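Local structure of 27kDa outer membrane protein (Silicibacter pomeroyi, 3GYK) at residues P15-P20 against V54-R59; G22-V27 against F148-A153; E85-A90 against V110-E115; W89-M94 against T101-I106. The protein probably acts as an oxidoreductase in thiol-disulfide exchange, and this chain holds its DsbA-like thioredoxin domain. All blocks are in the same frame, centred on the assembly; numbering follows the deposited sequence.

Contact 1: P15-P20 against V54-R59; sequences PVLGNP and VRLVYR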
loop_
_atom_site.group_PDB
_atom_site.type_symbol
_atom_site.label_atom_id
_atom_site.label_comp_id
_atom_site.label_asym_id
_atom_site.label_seq_id
_atom_site.Cartn_x
_atom_site.Cartn_y
_atom_site.Cartn_z
ATOM N N PRO A 15 -1.754 1.159 -6.900
ATOM C CA PRO A 15 -1.795 2.608 -6.665
ATOM C C PRO A 15 -0.419 3.268 -6.592
ATOM O O PRO A 15 0.530 2.692 -6.067
ATOM C CB PRO A 15 -2.495 2.735 -5.310
ATOM C CG PRO A 15 -3.336 1.478 -5.210
ATOM C CD PRO A 15 -2.525 0.399 -5.892
ATOM N N VAL A 16 -0.352 4.490 -7.106
ATOM C CA VAL A 16 0.855 5.290 -7.047
ATOM C C VAL A 16 0.572 6.544 -6.215
ATOM O O VAL A 16 -0.365 7.293 -6.512
ATOM C CB VAL A 16 1.304 5.708 -8.465
ATOM C CG1 VAL A 16 2.467 6.723 -8.401
ATOM C CG2 VAL A 16 1.710 4.456 -9.284
ATOM N N LEU A 17 1.386 6.757 -5.187
ATOM C CA LEU A 17 1.343 7.965 -4.370
ATOM C C LEU A 17 2.671 8.694 -4.474
ATOM O O LEU A 17 3.563 8.237 -5.168
ATOM C CB LEU A 17 1.048 7.611 -2.904
ATOM C CG LEU A 17 -0.393 7.181 -2.603
ATOM C CD1 LEU A 17 -0.667 5.780 -3.125
ATOM C CD2 LEU A 17 -0.580 7.202 -1.079
ATOM N N GLY A 18 2.792 9.851 -3.814
ATOM C CA GLY A 18 4.055 10.602 -3.858
ATOM C C GLY A 18 4.175 11.211 -5.241
ATOM O O GLY A 18 3.162 11.596 -5.855
ATOM N N ASN A 19 5.395 11.299 -5.765
ATOM C CA ASN A 19 5.603 11.970 -7.042
ATOM C C ASN A 19 5.553 10.889 -8.129
ATOM O O ASN A 19 6.406 10.004 -8.146
ATOM C CB ASN A 19 6.977 12.668 -7.033
ATOM C CG ASN A 19 7.211 13.529 -8.253
ATOM O OD1 ASN A 19 6.693 13.262 -9.342
ATOM N ND2 ASN A 19 7.974 14.604 -8.074
ATOM N N PRO A 20 4.587 10.961 -9.058
ATOM C CA PRO A 20 4.482 9.851 -10.029
ATOM C C PRO A 20 5.707 9.739 -10.940
ATOM O O PRO A 20 5.914 8.695 -11.539
ATOM C CB PRO A 20 3.280 10.242 -10.892
ATOM C CG PRO A 20 2.564 11.305 -10.116
ATOM C CD PRO A 20 3.580 12.011 -9.304
ATOM N N VAL A 54 10.197 11.087 -4.403
ATOM C CA VAL A 54 9.949 9.656 -4.100
ATOM C C VAL A 54 8.573 9.304 -4.646
ATOM O O VAL A 54 7.579 10.007 -4.414
ATOM C CB VAL A 54 10.003 9.380 -2.577
ATOM C CG1 VAL A 54 9.428 7.988 -2.239
ATOM C CG2 VAL A 54 11.465 9.475 -2.053
ATOM N N ARG A 55 8.539 8.243 -5.428
ATOM C CA ARG A 55 7.336 7.644 -5.932
ATOM C C ARG A 55 6.996 6.461 -5.030
ATOM O O ARG A 55 7.871 5.644 -4.744
ATOM C CB ARG A 55 7.683 7.076 -7.284
ATOM C CG ARG A 55 6.569 6.522 -8.065
ATOM C CD ARG A 55 7.170 6.490 -9.479
ATOM N NE ARG A 55 6.210 5.914 -10.380
ATOM C CZ ARG A 55 6.082 4.613 -10.581
ATOM N NH1 ARG A 55 6.908 3.762 -9.978
ATOM N NH2 ARG A 55 5.137 4.179 -11.408
ATOM N N LEU A 56 5.735 6.336 -4.628
ATOM C CA LEU A 56 5.347 5.294 -3.663
ATOM C C LEU A 56 4.283 4.374 -4.252
ATOM O O LEU A 56 3.186 4.835 -4.582
ATOM C CB LEU A 56 4.810 5.956 -2.400
ATOM C CG LEU A 56 4.222 5.047 -1.334
ATOM C CD1 LEU A 56 5.352 4.279 -0.695
ATOM C CD2 LEU A 56 3.547 5.919 -0.315
ATOM N N VAL A 57 4.608 3.082 -4.384
ATOM C CA VAL A 57 3.732 2.101 -5.053
ATOM C C VAL A 57 3.170 1.187 -3.958
ATOM O O VAL A 57 3.918 0.678 -3.110
ATOM C CB VAL A 57 4.483 1.278 -6.150
ATOM C CG1 VAL A 57 3.654 0.031 -6.583
ATOM C CG2 VAL A 57 4.790 2.165 -7.371
ATOM N N TYR A 58 1.862 0.958 -3.988
ATOM C CA TYR A 58 1.236 0.132 -2.954
ATOM C C TYR A 58 0.826 -1.248 -3.439
ATOM O O TYR A 58 0.170 -1.381 -4.494
ATOM C CB TYR A 58 0.008 0.859 -2.409
ATOM C CG TYR A 58 0.298 1.885 -1.337
ATOM C CD1 TYR A 58 1.584 2.080 -0.833
ATOM C CD2 TYR A 58 -0.733 2.608 -0.782
ATOM C CE1 TYR A 58 1.826 2.995 0.211
ATOM C CE2 TYR A 58 -0.502 3.524 0.244
ATOM C CZ TYR A 58 0.771 3.703 0.740
ATOM O OH TYR A 58 0.978 4.615 1.748
ATOM N N ARG A 59 1.190 -2.272 -2.658
ATOM C CA ARG A 59 0.692 -3.617 -2.863
ATOM C C ARG A 59 -0.178 -3.977 -1.645
ATOM O O ARG A 59 0.328 -4.167 -0.510
ATOM C CB ARG A 59 1.840 -4.649 -2.947
ATOM C CG ARG A 59 2.820 -4.492 -4.149
ATOM C CD ARG A 59 2.146 -4.347 -5.530
ATOM N NE ARG A 59 1.041 -5.274 -5.785
ATOM C CZ ARG A 59 0.520 -5.466 -6.994
ATOM N NH1 ARG A 59 1.063 -4.825 -8.058
ATOM N NH2 ARG A 59 -0.564 -6.243 -7.150
HETATM O O HOH W 1 3.852 6.710 -12.145
#
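Leu17 and Leu56 form an antiparallel hydrogen-bonded pair, and Val16 and Val57 the adjoining non-hydrogen-bonded pair. The axes of the two short strands come within 4.5 Å, with 145° between their N-to-C directions. Leu17 N makes an almost straight bond to Leu56 O at 2.7 Å. Leu56 N returns one to Leu17 O at 2.9 Å. Tyr58 N to Pro15 O and Asn19 N to Val54 O extend the pairing at its two ends. Gly18 has a positive phi, and a CB there would clash with Val54 O.

Leu17 CG stands anti to its carbonyl carbon (chi1 -73°). Its CD1 lies over a face of the Tyr58 ring, 4.3 Å from the centroid, in a CH-pi contact. The Arg55 chain is extended from CG to NE. Arg55 NE makes a weak hydrogen bond to Pro20 O at 3.0 Å, and a water links Arg55 NH2 to the same oxygen. Arg55 NH1 is hydrogen-bonded to Thr25 OG1, and NH2 to Phe9 O. An alanine in place of Arg55 would probably leave Pro20 O, Thr25 OG1 and Phe9 O without their guanidinium donors.

The arrangement adds an antiparallel edge strand to the central sheet of a thioredoxin-like fold.

Contact 2: G22-V27 against F148-A153; sequences GDVTVV and FVVEDA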
loop_
_atom_site.group_PDB
_atom_site.type_symbol
_atom_site.label_atom_id
_atom_site.label_comp_id
_atom_site.label_asym_id
_atom_site.label_seq_id
_atom_site.Cartn_x
_atom_site.Cartn_y
_atom_site.Cartn_z
ATOM N N GLY A 22 8.889 10.528 -9.644
ATOM C CA GLY A 22 10.022 10.548 -8.707
ATOM C C GLY A 22 11.105 9.585 -9.178
ATOM O O GLY A 22 10.789 8.626 -9.870
ATOM N N ASP A 23 12.360 9.853 -8.857
ATOM C CA ASP A 23 13.467 9.037 -9.428
ATOM C C ASP A 23 13.794 7.786 -8.620
ATOM O O ASP A 23 14.637 6.987 -9.042
ATOM C CB ASP A 23 14.726 9.877 -9.680
ATOM C CG ASP A 23 15.409 10.327 -8.402
ATOM O OD1 ASP A 23 14.841 10.163 -7.298
ATOM O OD2 ASP A 23 16.520 10.885 -8.519
ATOM N N VAL A 24 13.154 7.644 -7.464
ATOM C CA VAL A 24 13.246 6.428 -6.630
ATOM C C VAL A 24 11.827 5.960 -6.332
ATOM O O VAL A 24 10.984 6.755 -5.849
ATOM C CB VAL A 24 14.004 6.697 -5.325
ATOM C CG1 VAL A 24 13.947 5.482 -4.365
ATOM C CG2 VAL A 24 15.428 7.057 -5.630
ATOM N N THR A 25 11.554 4.685 -6.624
ATOM C CA THR A 25 10.276 4.064 -6.238
ATOM C C THR A 25 10.410 3.235 -4.970
ATOM O O THR A 25 11.311 2.380 -4.869
ATOM C CB THR A 25 9.718 3.162 -7.366
ATOM O OG1 THR A 25 9.456 3.969 -8.510
ATOM C CG2 THR A 25 8.391 2.498 -6.949
ATOM N N VAL A 26 9.519 3.501 -4.018
ATOM C CA VAL A 26 9.394 2.685 -2.804
ATOM C C VAL A 26 8.113 1.897 -2.924
ATOM O O VAL A 26 7.050 2.492 -3.155
ATOM C CB VAL A 26 9.351 3.558 -1.520
ATOM C CG1 VAL A 26 8.999 2.694 -0.288
ATOM C CG2 VAL A 26 10.673 4.286 -1.332
ATOM N N VAL A 27 8.191 0.573 -2.807
ATOM C CA VAL A 27 6.969 -0.232 -2.820
ATOM C C VAL A 27 6.698 -0.706 -1.400
ATOM O O VAL A 27 7.621 -1.173 -0.744
ATOM C CB VAL A 27 7.139 -1.475 -3.732
ATOM C CG1 VAL A 27 5.847 -2.274 -3.773
ATOM C CG2 VAL A 27 7.561 -1.037 -5.171
ATOM N N PHE A 148 9.161 -3.787 2.267
ATOM C CA PHE A 148 9.397 -2.701 1.322
ATOM C C PHE A 148 10.397 -3.097 0.237
ATOM O O PHE A 148 11.287 -3.920 0.437
ATOM C CB PHE A 148 9.964 -1.465 2.050
ATOM C CG PHE A 148 9.023 -0.861 3.056
ATOM C CD1 PHE A 148 8.139 0.143 2.684
ATOM C CD2 PHE A 148 9.061 -1.265 4.388
ATOM C CE1 PHE A 148 7.261 0.739 3.642
ATOM C CE2 PHE A 148 8.194 -0.701 5.338
ATOM C CZ PHE A 148 7.280 0.309 4.952
ATOM N N VAL A 149 10.251 -2.450 -0.917
ATOM C CA VAL A 149 11.288 -2.454 -1.955
ATOM C C VAL A 149 11.664 -0.999 -2.111
ATOM O O VAL A 149 10.784 -0.128 -2.143
ATOM C CB VAL A 149 10.723 -2.944 -3.331
ATOM C CG1 VAL A 149 11.805 -2.905 -4.417
ATOM C CG2 VAL A 149 10.128 -4.359 -3.218
ATOM N N VAL A 150 12.963 -0.712 -2.182
ATOM C CA VAL A 150 13.422 0.648 -2.446
ATOM C C VAL A 150 14.365 0.528 -3.641
ATOM O O VAL A 150 15.540 0.161 -3.473
ATOM C CB VAL A 150 14.172 1.300 -1.252
ATOM C CG1 VAL A 150 14.591 2.775 -1.613
ATOM C CG2 VAL A 150 13.295 1.242 0.027
ATOM N N GLU A 151 13.829 0.809 -4.837
ATOM C CA GLU A 151 14.555 0.609 -6.115
ATOM C C GLU A 151 15.057 -0.836 -6.159
ATOM O O GLU A 151 14.254 -1.745 -6.128
ATOM C CB GLU A 151 15.707 1.608 -6.336
ATOM C CG GLU A 151 15.335 2.942 -6.914
ATOM C CD GLU A 151 14.549 2.881 -8.225
ATOM O OE1 GLU A 151 15.122 2.532 -9.269
ATOM O OE2 GLU A 151 13.382 3.267 -8.213
ATOM N N ASP A 152 16.373 -1.035 -6.198
ATOM C CA ASP A 152 16.911 -2.396 -6.333
ATOM C C ASP A 152 17.020 -3.144 -5.008
ATOM O O ASP A 152 17.339 -4.337 -5.009
ATOM C CB ASP A 152 18.274 -2.369 -7.005
ATOM C CG ASP A 152 18.197 -1.979 -8.459
ATOM O OD1 ASP A 152 17.185 -2.240 -9.118
ATOM O OD2 ASP A 152 19.190 -1.432 -8.951
ATOM N N ALA A 153 16.791 -2.450 -3.906
ATOM C CA ALA A 153 16.994 -3.016 -2.565
ATOM C C ALA A 153 15.700 -3.606 -2.014
ATOM O O ALA A 153 14.611 -3.047 -2.195
ATOM C CB ALA A 153 17.546 -1.973 -1.609
#
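Thr25 and Glu151 are joined by two hydrogen bonds. Thr25 N donates to Glu151 OE2 at 2.8 Å, and the N-H points nearly straight at the oxygen (172°). The carboxylate accepts with its anti lone pair. In return, Glu151 N donates to Thr25 O at 3.0 Å. The glutamate chain bends at chi2 (-54°), and its carboxylate takes the place of a backbone acceptor just beyond the end of the strand. Its CG also packs on Val24 CG1 at 3.9 Å.

Next along, Val27 and Val149 make an antiparallel hydrogen-bonded pair. Val27 N reaches Val149 O at 2.8 Å, and Val149 N uses a lone pair of Val27 O. Their side chains lie side by side, pointing the same way, with CB to CB at 3.9 Å. Val26 and Val150 pair without such bonds, and their side chains are on the other face. There Val24 CG1 meets Val150 CG1 at 3.9 Å, and Val26 CG1 touches Phe148 CD1 at 4.0 Å.

This is the antiparallel meeting of two inner strands, 24-30 and 147-150, in the sheet of a thioredoxin-like fold. A type II' turn from Val150 to Ala153 then leads into strand 153-155. Glu151 is the second residue of this turn, with the positive phi (53°) that type II' requires there.

Further out, Arg5 forms salt bridges with Glu151 OE1 and Asp152 OD1, which would probably favour the ionised carboxylates. Phe9 packs on Thr25, Val27 and Val149. Helix 161-174 packs on Val24 and Val150 through Val168 and Ala167.

Contact 3: E85-A90 against V110-E115; sequences EAFHWA and VGLDTE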
loop_
_atom_site.group_PDB
_atom_site.type_symbol
_atom_site.label_atom_id
_atom_site.label_comp_id
_atom_site.label_asym_id
_atom_site.label_seq_id
_atom_site.Cartn_x
_atom_site.Cartn_y
_atom_site.Cartn_z
ATOM N N GLU A 85 -6.340 7.224 -1.760
ATOM C CA GLU A 85 -5.356 7.718 -0.802
ATOM C C GLU A 85 -5.993 8.117 0.541
ATOM O O GLU A 85 -5.497 7.717 1.604
ATOM C CB GLU A 85 -4.527 8.889 -1.381
ATOM C CG GLU A 85 -3.433 9.336 -0.419
ATOM C CD GLU A 85 -2.487 10.399 -0.975
ATOM O OE1 GLU A 85 -2.475 10.620 -2.221
ATOM O OE2 GLU A 85 -1.763 11.012 -0.149
ATOM N N ALA A 86 -7.076 8.898 0.492
ATOM C CA ALA A 86 -7.714 9.362 1.725
ATOM C C ALA A 86 -8.215 8.161 2.525
ATOM O O ALA A 86 -8.085 8.114 3.763
ATOM C CB ALA A 86 -8.865 10.293 1.404
ATOM N N PHE A 87 -8.761 7.175 1.817
ATOM C CA PHE A 87 -9.304 5.979 2.479
ATOM C C PHE A 87 -8.188 5.131 3.105
ATOM O O PHE A 87 -8.307 4.675 4.260
ATOM C CB PHE A 87 -10.132 5.177 1.462
ATOM C CG PHE A 87 -11.022 4.096 2.065
ATOM C CD1 PHE A 87 -11.521 4.184 3.372
ATOM C CD2 PHE A 87 -11.391 2.996 1.275
ATOM C CE1 PHE A 87 -12.367 3.180 3.882
ATOM C CE2 PHE A 87 -12.223 1.989 1.771
ATOM C CZ PHE A 87 -12.723 2.087 3.082
ATOM N N HIS A 88 -7.087 4.964 2.376
ATOM C CA HIS A 88 -5.919 4.256 2.879
ATOM C C HIS A 88 -5.395 4.857 4.180
ATOM O O HIS A 88 -5.182 4.126 5.150
ATOM C CB HIS A 88 -4.787 4.218 1.836
ATOM C CG HIS A 88 -3.507 3.693 2.383
ATOM N ND1 HIS A 88 -3.233 2.349 2.445
ATOM C CD2 HIS A 88 -2.446 4.324 2.945
ATOM C CE1 HIS A 88 -2.051 2.164 3.005
ATOM N NE2 HIS A 88 -1.554 3.350 3.326
ATOM N N TRP A 89 -5.177 6.178 4.198
ATOM C CA TRP A 89 -4.671 6.837 5.394
ATOM C C TRP A 89 -5.662 6.688 6.551
ATOM O O TRP A 89 -5.246 6.503 7.700
ATOM C CB TRP A 89 -4.371 8.340 5.169
ATOM C CG TRP A 89 -3.269 8.648 4.143
ATOM C CD1 TRP A 89 -3.342 9.573 3.120
ATOM C CD2 TRP A 89 -1.970 8.036 4.032
ATOM N NE1 TRP A 89 -2.161 9.571 2.393
ATOM C CE2 TRP A 89 -1.307 8.642 2.930
ATOM C CE3 TRP A 89 -1.283 7.054 4.773
ATOM C CZ2 TRP A 89 0.001 8.284 2.543
ATOM C CZ3 TRP A 89 0.028 6.694 4.381
ATOM C CH2 TRP A 89 0.649 7.316 3.278
ATOM N N ALA A 90 -6.957 6.754 6.246
ATOM C CA ALA A 90 -7.985 6.721 7.305
ATOM C C ALA A 90 -8.098 5.323 7.929
ATOM O O ALA A 90 -8.258 5.182 9.160
ATOM C CB ALA A 90 -9.334 7.198 6.775
ATOM N N VAL A 110 -14.826 9.134 5.139
ATOM C CA VAL A 110 -14.067 9.735 4.021
ATOM C C VAL A 110 -14.952 10.102 2.823
ATOM O O VAL A 110 -14.464 10.574 1.797
ATOM C CB VAL A 110 -12.832 8.891 3.571
ATOM C CG1 VAL A 110 -11.898 8.622 4.737
ATOM C CG2 VAL A 110 -13.237 7.591 2.889
ATOM N N GLY A 111 -16.251 9.866 2.955
ATOM C CA GLY A 111 -17.202 10.327 1.959
ATOM C C GLY A 111 -17.484 9.373 0.817
ATOM O O GLY A 111 -18.028 9.787 -0.218
ATOM N N LEU A 112 -17.146 8.101 1.003
ATOM C CA LEU A 112 -17.487 7.077 0.025
ATOM C C LEU A 112 -18.957 6.692 0.075
ATOM O O LEU A 112 -19.573 6.656 1.148
ATOM C CB LEU A 112 -16.630 5.831 0.240
ATOM C CG LEU A 112 -15.160 6.020 -0.115
ATOM C CD1 LEU A 112 -14.314 4.924 0.551
ATOM C CD2 LEU A 112 -14.962 6.014 -1.648
ATOM N N ASP A 113 -19.513 6.428 -1.105
ATOM C CA ASP A 113 -20.829 5.814 -1.262
ATOM C C ASP A 113 -20.611 4.327 -1.004
ATOM O O ASP A 113 -19.972 3.656 -1.809
ATOM C CB ASP A 113 -21.293 6.032 -2.702
ATOM C CG ASP A 113 -22.598 5.326 -3.034
ATOM O OD1 ASP A 113 -22.915 4.271 -2.443
ATOM O OD2 ASP A 113 -23.306 5.824 -3.932
ATOM N N THR A 114 -21.115 3.806 0.111
ATOM C CA THR A 114 -20.729 2.432 0.510
ATOM C C THR A 114 -21.473 1.345 -0.284
ATOM O O THR A 114 -21.001 0.210 -0.374
ATOM C CB THR A 114 -20.912 2.190 2.034
ATOM O OG1 THR A 114 -22.257 2.483 2.387
ATOM C CG2 THR A 114 -19.994 3.080 2.840
ATOM N N GLU A 115 -22.624 1.698 -0.851
ATOM C CA GLU A 115 -23.370 0.783 -1.714
ATOM C C GLU A 115 -22.610 0.556 -3.033
ATOM O O GLU A 115 -22.469 -0.578 -3.498
ATOM C CB GLU A 115 -24.790 1.304 -1.948
ATOM C CG GLU A 115 -25.575 1.554 -0.656
ATOM C CD GLU A 115 -26.938 2.198 -0.885
ATOM O OE1 GLU A 115 -27.242 2.616 -2.026
ATOM O OE2 GLU A 115 -27.719 2.293 0.086
#
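Val110 meets helix 84-92 with both of its methyl groups. CG1 stands anti to the carbonyl carbon (chi1 -56°) and touches Ala90 CB at 3.6 Å. The same methyl is 4.0 Å from Ala86 O, so it rests against the helix backbone as well. CG2 packs on Phe87 CD1 at 3.8 Å, obliquely to the ring.

Gly111 is the first residue to leave helical backbone angles. Its phi is positive, with two bonds back into the last turn, a Schellman motif. At these backbone angles a CB would be jammed against the carbonyl of Val110.

After this turn, Leu112 reaches the same phenylalanine. Its CD1 sits 3.5 Å above the plane of the Phe87 ring, offset toward the rim, in a CH-pi contact. The nearest ring atom to Leu112 CD1 is Phe87 CD2 at 3.6 Å. Phe87 CG is anti to its backbone N (chi1 -166°), and the two side chains cross at about a right angle.

Asp113 is the N-cap of helix 114-120, and its OD1 accepts from Gln116 N. Asp113 N is itself held by Gln81 OE1.

The segments belong to the helical insertion that sits between strands of the thioredoxin-like fold, as in DsbA. No hydrogen bond joins them. The contact therefore depends on the fit of methyl groups against an aromatic ring and an alanine.

Contact 4: W89-M94 against T101-I106; sequences WALMGM and TGVLRI. With SO4 (sulfate ion), chain G.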
loop_
_atom_site.group_PDB
_atom_site.type_symbol
_atom_site.label_atom_id
_atom_site.label_comp_id
_atom_site.label_asym_id
_atom_site.label_seq_id
_atom_site.Cartn_x
_atom_site.Cartn_y
_atom_site.Cartn_z
ATOM N N TRP A 89 -5.177 6.178 4.198
ATOM C CA TRP A 89 -4.671 6.837 5.394
ATOM C C TRP A 89 -5.662 6.688 6.551
ATOM O O TRP A 89 -5.246 6.503 7.700
ATOM C CB TRP A 89 -4.371 8.340 5.169
ATOM C CG TRP A 89 -3.269 8.648 4.143
ATOM C CD1 TRP A 89 -3.342 9.573 3.120
ATOM C CD2 TRP A 89 -1.970 8.036 4.032
ATOM N NE1 TRP A 89 -2.161 9.571 2.393
ATOM C CE2 TRP A 89 -1.307 8.642 2.930
ATOM C CE3 TRP A 89 -1.283 7.054 4.773
ATOM C CZ2 TRP A 89 0.001 8.284 2.543
ATOM C CZ3 TRP A 89 0.028 6.694 4.381
ATOM C CH2 TRP A 89 0.649 7.316 3.278
ATOM N N ALA A 90 -6.957 6.754 6.246
ATOM C CA ALA A 90 -7.985 6.721 7.305
ATOM C C ALA A 90 -8.098 5.323 7.929
ATOM O O ALA A 90 -8.258 5.182 9.160
ATOM C CB ALA A 90 -9.334 7.198 6.775
ATOM N N LEU A 91 -8.031 4.298 7.077
ATOM C CA LEU A 91 -8.003 2.904 7.525
ATOM C C LEU A 91 -6.763 2.619 8.332
ATOM O O LEU A 91 -6.839 2.080 9.421
ATOM C CB LEU A 91 -8.052 1.939 6.338
ATOM C CG LEU A 91 -9.379 1.861 5.578
ATOM C CD1 LEU A 91 -9.222 1.112 4.264
ATOM C CD2 LEU A 91 -10.441 1.199 6.469
HETATM N N MSE A 92 -5.609 2.967 7.781
HETATM C CA MSE A 92 -4.346 2.674 8.440
HETATM C C MSE A 92 -4.184 3.447 9.761
HETATM O O MSE A 92 -3.473 2.990 10.676
HETATM C CB MSE A 92 -3.192 2.876 7.431
HETATM C CG MSE A 92 -1.922 2.201 7.768
HETATM SE SE MSE A 92 -2.080 0.258 7.992
HETATM C CE MSE A 92 -1.916 -0.384 6.177
ATOM N N GLY A 93 -4.908 4.569 9.907
ATOM C CA GLY A 93 -4.869 5.361 11.134
ATOM C C GLY A 93 -6.028 5.135 12.092
ATOM O O GLY A 93 -6.177 5.844 13.106
HETATM N N MSE A 94 -6.860 4.146 11.796
HETATM C CA MSE A 94 -8.063 3.905 12.596
HETATM C C MSE A 94 -7.768 3.279 13.964
HETATM O O MSE A 94 -6.713 2.680 14.171
HETATM C CB MSE A 94 -9.053 3.024 11.840
HETATM C CG MSE A 94 -8.757 1.545 11.936
HETATM SE SE MSE A 94 -9.820 0.586 10.664
HETATM C CE MSE A 94 -11.539 0.628 11.624
ATOM N N THR A 101 -17.633 -3.972 9.553
ATOM C CA THR A 101 -18.296 -2.815 10.147
ATOM C C THR A 101 -17.357 -1.617 10.346
ATOM O O THR A 101 -17.762 -0.477 10.120
ATOM C CB THR A 101 -19.069 -3.171 11.431
ATOM O OG1 THR A 101 -18.190 -3.804 12.369
ATOM C CG2 THR A 101 -20.218 -4.115 11.094
ATOM N N GLY A 102 -16.106 -1.876 10.727
ATOM C CA GLY A 102 -15.126 -0.798 10.920
ATOM C C GLY A 102 -14.702 -0.162 9.596
ATOM O O GLY A 102 -14.603 1.068 9.485
ATOM N N VAL A 103 -14.464 -1.004 8.604
ATOM C CA VAL A 103 -14.071 -0.531 7.252
ATOM C C VAL A 103 -15.193 0.357 6.688
ATOM O O VAL A 103 -14.934 1.458 6.187
ATOM C CB VAL A 103 -13.813 -1.673 6.282
ATOM C CG1 VAL A 103 -13.638 -1.124 4.860
ATOM C CG2 VAL A 103 -12.521 -2.459 6.667
ATOM N N LEU A 104 -16.429 -0.126 6.776
ATOM C CA LEU A 104 -17.573 0.626 6.237
ATOM C C LEU A 104 -17.806 1.943 6.967
ATOM O O LEU A 104 -18.211 2.926 6.341
ATOM C CB LEU A 104 -18.861 -0.212 6.173
ATOM C CG LEU A 104 -18.820 -1.330 5.115
ATOM C CD1 LEU A 104 -20.077 -2.156 5.184
ATOM C CD2 LEU A 104 -18.595 -0.818 3.704
ATOM N N ARG A 105 -17.566 1.955 8.278
ATOM C CA ARG A 105 -17.628 3.179 9.071
ATOM C C ARG A 105 -16.640 4.230 8.554
ATOM O O ARG A 105 -17.027 5.368 8.261
ATOM C CB ARG A 105 -17.336 2.875 10.545
ATOM C CG ARG A 105 -17.035 4.110 11.377
ATOM C CD ARG A 105 -16.828 3.755 12.847
ATOM N NE ARG A 105 -15.514 3.167 13.124
ATOM C CZ ARG A 105 -14.408 3.874 13.310
ATOM N NH1 ARG A 105 -14.442 5.196 13.213
ATOM N NH2 ARG A 105 -13.265 3.262 13.584
ATOM N N ILE A 106 -15.371 3.841 8.459
ATOM C CA ILE A 106 -14.302 4.710 7.935
ATOM C C ILE A 106 -14.637 5.187 6.502
ATOM O O ILE A 106 -14.433 6.353 6.193
ATOM C CB ILE A 106 -12.885 4.015 8.023
ATOM C CG1 ILE A 106 -12.498 3.721 9.489
ATOM C CG2 ILE A 106 -11.776 4.830 7.331
ATOM C CD1 ILE A 106 -12.276 4.944 10.369
HETATM S S SO4 G . -11.123 5.752 14.330
HETATM O O1 SO4 G . -10.243 6.167 15.419
HETATM O O2 SO4 G . -11.467 4.340 14.437
HETATM O O3 SO4 G . -12.349 6.551 14.344
HETATM O O4 SO4 G . -10.455 6.059 13.067
#
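In one of its two modelled positions, Arg105 brings its guanidinium close to the selenomethionine Met94. The contact joins two successive helices, 84-92 and 100-109, of the DsbA-like helical insertion. Met94 CE approaches the guanidinium obliquely, 3.7 Å from Arg105 NH2. Ile106 CG1 lies over one face, offset toward the rim. A sulfate ion, probably from the crystallisation liquor, sits at the edge. Arg105 NH1 is hydrogen-bonded to its O3 at 2.7 Å, while the very short approach of NH2 to the sulfate is doubtful. Ser95 N is also hydrogen-bonded to the ion.

Ile106 and Met94 carry much of the packing. Ile106 CG1 is anti to the carbonyl carbon (chi1 -62°) and touches Met94 CE at 3.9 Å. Ile106 CG2 presses on Ala90 CB at 3.4 Å, tighter than usual. The Leu91 side chain lies obliquely across that of Ile106, with Leu91 CD2 4.0 Å from Ile106 CG2. Leu91 CD2 also reaches Val103 CG2. An alanine in place of Ile106 would probably open a gap beside Ala90 CB and Met94 CE, with Leu91 CD2 keeping only its contact to CB.

Gly102 leaves room for the selenomethionine methyl: a CB there would lie tight against Met94 CE, which sits 3.8 Å from Gly102 O.

From the N terminus, strand 16-18 pairs with strand 54-60, and contact 1 closes that loop. Strand 24-30 lies between them in the chain. It pairs with strand 147-150 far later, so contact 2 crosses contact 1. The two meet in one sheet, where Val57 N lies 2.8 Å from Val26 O. The long excursion spanned by contact 2 holds the helices of contacts 3 and 4. Both start from helix 84-92. Contact 4 closes the shorter loop, to helix 100-109, within the one that contact 3 closes at residues 110-115. Leu17 and Tyr58 of contact 1 pack on Trp89, which joins the sheet to these helices. Contact 2 lies on the opposite side of the chain's centre from contacts 3 and 4.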